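Lmo2445 protein (Listeria monocytogenes EGD-e, PDB 5HZL) is a secreted, calcium-binding internalin-like protein of unknown function, whose leucine-rich repeats may serve protein recognition as in other internalins. Local coordinates at residues A[87-92]-A[110-115]. Sequence-based numbering, arbitrary orientation.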
loop_
_atom_site.group_PDB
_atom_site.type_symbol
_atom_site.label_atom_id
_atom_site.label_comp_id
_atom_site.label_asym_id
_atom_site.label_seq_id
_atom_site.Cartn_x
_atom_site.Cartn_y
_atom_site.Cartn_z
ATOM N N SER A 87 9.720 10.489 0.622
ATOM C CA SER A 87 9.368 11.862 1.033
ATOM C C SER A 87 8.985 12.815 -0.130
ATOM O O SER A 87 9.174 14.027 -0.042
ATOM C CB SER A 87 10.424 12.470 1.967
ATOM O OG SER A 87 10.484 11.766 3.194
ATOM N N ASN A 88 8.467 12.249 -1.225
ATOM C CA ASN A 88 7.998 13.012 -2.391
ATOM C C ASN A 88 6.493 13.167 -2.298
ATOM O O ASN A 88 5.928 12.838 -1.275
ATOM C CB ASN A 88 8.479 12.371 -3.699
ATOM C CG ASN A 88 9.908 12.763 -4.044
ATOM O OD1 ASN A 88 10.235 13.949 -4.114
ATOM N ND2 ASN A 88 10.746 11.777 -4.312
ATOM N N ASN A 89 5.846 13.680 -3.337
ATOM C CA ASN A 89 4.394 13.910 -3.352
ATOM C C ASN A 89 3.878 13.398 -4.703
ATOM O O ASN A 89 3.389 14.137 -5.565
ATOM C CB ASN A 89 4.178 15.405 -3.195
ATOM C CG ASN A 89 2.733 15.769 -3.070
ATOM O OD1 ASN A 89 1.915 14.986 -2.583
ATOM N ND2 ASN A 89 2.404 16.967 -3.495
ATOM N N ILE A 90 3.995 12.092 -4.833
ATOM C CA ILE A 90 3.731 11.357 -6.065
ATOM C C ILE A 90 2.330 11.188 -6.630
ATOM O O ILE A 90 2.103 11.576 -7.769
ATOM C CB ILE A 90 4.484 9.981 -5.990
ATOM C CG1 ILE A 90 5.997 10.259 -5.926
ATOM C CG2 ILE A 90 4.170 9.065 -7.171
ATOM C CD1 ILE A 90 6.866 9.034 -5.711
ATOM N N GLY A 91 1.413 10.601 -5.880
ATOM C CA GLY A 91 0.077 10.332 -6.409
ATOM C C GLY A 91 0.225 9.057 -7.233
ATOM O O GLY A 91 0.697 8.051 -6.703
ATOM N N GLU A 92 -0.151 9.083 -8.515
ATOM C CA GLU A 92 -0.020 7.896 -9.383
ATOM C C GLU A 92 1.402 7.770 -9.875
ATOM O O GLU A 92 1.867 8.614 -10.625
ATOM C CB GLU A 92 -1.012 7.939 -10.545
ATOM C CG GLU A 92 -2.440 7.793 -10.029
ATOM C CD GLU A 92 -3.535 7.812 -11.074
ATOM O OE1 GLU A 92 -3.291 8.186 -12.242
ATOM O OE2 GLU A 92 -4.667 7.462 -10.695
ATOM N N GLY A 110 6.782 7.100 2.655
ATOM C CA GLY A 110 6.174 8.434 2.785
ATOM C C GLY A 110 6.295 9.348 1.591
ATOM O O GLY A 110 6.611 10.524 1.726
ATOM N N ALA A 111 6.026 8.789 0.417
ATOM C CA ALA A 111 6.112 9.507 -0.836
ATOM C C ALA A 111 4.738 9.859 -1.399
ATOM O O ALA A 111 4.620 10.242 -2.563
ATOM C CB ALA A 111 6.876 8.650 -1.821
ATOM N N ASN A 112 3.711 9.720 -0.567
ATOM C CA ASN A 112 2.316 9.996 -0.944
ATOM C C ASN A 112 1.825 9.329 -2.245
ATOM O O ASN A 112 1.050 9.924 -3.004
ATOM C CB ASN A 112 2.052 11.505 -0.976
ATOM C CG ASN A 112 0.569 11.838 -1.033
ATOM O OD1 ASN A 112 -0.267 11.104 -0.518
ATOM N ND2 ASN A 112 0.241 12.961 -1.641
ATOM N N ILE A 113 2.290 8.097 -2.470
ATOM C CA ILE A 113 1.905 7.282 -3.621
ATOM C C ILE A 113 0.486 6.738 -3.393
ATOM O O ILE A 113 0.206 6.148 -2.361
ATOM C CB ILE A 113 2.842 6.055 -3.808
ATOM C CG1 ILE A 113 4.287 6.516 -3.975
ATOM C CG2 ILE A 113 2.400 5.194 -5.004
ATOM C CD1 ILE A 113 5.297 5.404 -4.155
ATOM N N THR A 114 -0.381 6.920 -4.378
ATOM C CA THR A 114 -1.755 6.459 -4.329
ATOM C C THR A 114 -1.969 5.240 -5.210
ATOM O O THR A 114 -2.947 4.522 -5.015
ATOM C CB THR A 114 -2.732 7.569 -4.770
ATOM O OG1 THR A 114 -2.470 7.961 -6.135
ATOM C CG2 THR A 114 -2.610 8.777 -3.837
ATOM N N VAL A 115 -1.081 5.013 -6.182
ATOM C CA VAL A 115 -1.179 3.862 -7.095
ATOM C C VAL A 115 0.213 3.405 -7.465
ATOM O O VAL A 115 1.026 4.214 -7.942
ATOM C CB VAL A 115 -1.871 4.224 -8.443
ATOM C CG1 VAL A 115 -1.826 3.064 -9.442
ATOM C CG2 VAL A 115 -3.301 4.675 -8.221
#
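Ala111 meets Ile90 through both side chain and backbone where 87-92 and 110-115 run almost in the same direction: the CB of Ala111 packs 3.9 Å from Ile90 CD1, and Ala111 O accepts a hydrogen bond from Ile90 N at 3.0 Å. Ile90 and Ile113 run alongside each other in one direction, with Ile90 CD1 4.0 Å from Ile113 CG1. Gly91 is gripped at both ends of its backbone: its N donates to Asn112 O, and its O accepts a hydrogen bond from Thr114 N at 2.8 Å. Between Gly91 and Glu92 the register slips by one residue, a beta bulge, and Glu92 CG then rests against Val115 CG2. A single hydrogen bond links two asparagine amides, from Asn112 ND2 to Asn89 OD1 at 2.8 Å, nearly along the C=O axis. With CG anti to the backbone N in both (chi1 -175° in Asn89, -166° in Asn112), these side chains extend alongside each other, their amides nearly coplanar. The buried Asn88 donates from ND2 to Leu59 O and accepts at OD1 from Leu62 N and Leu64 N, while Asn132 OD1 accepts hydrogen bonds from Ala111 N and Ile113 N. Such stacking of successive turns, with buried isoleucines and a buried asparagine bonded to backbone atoms of the preceding turn, is characteristic of the leucine-rich repeat solenoid.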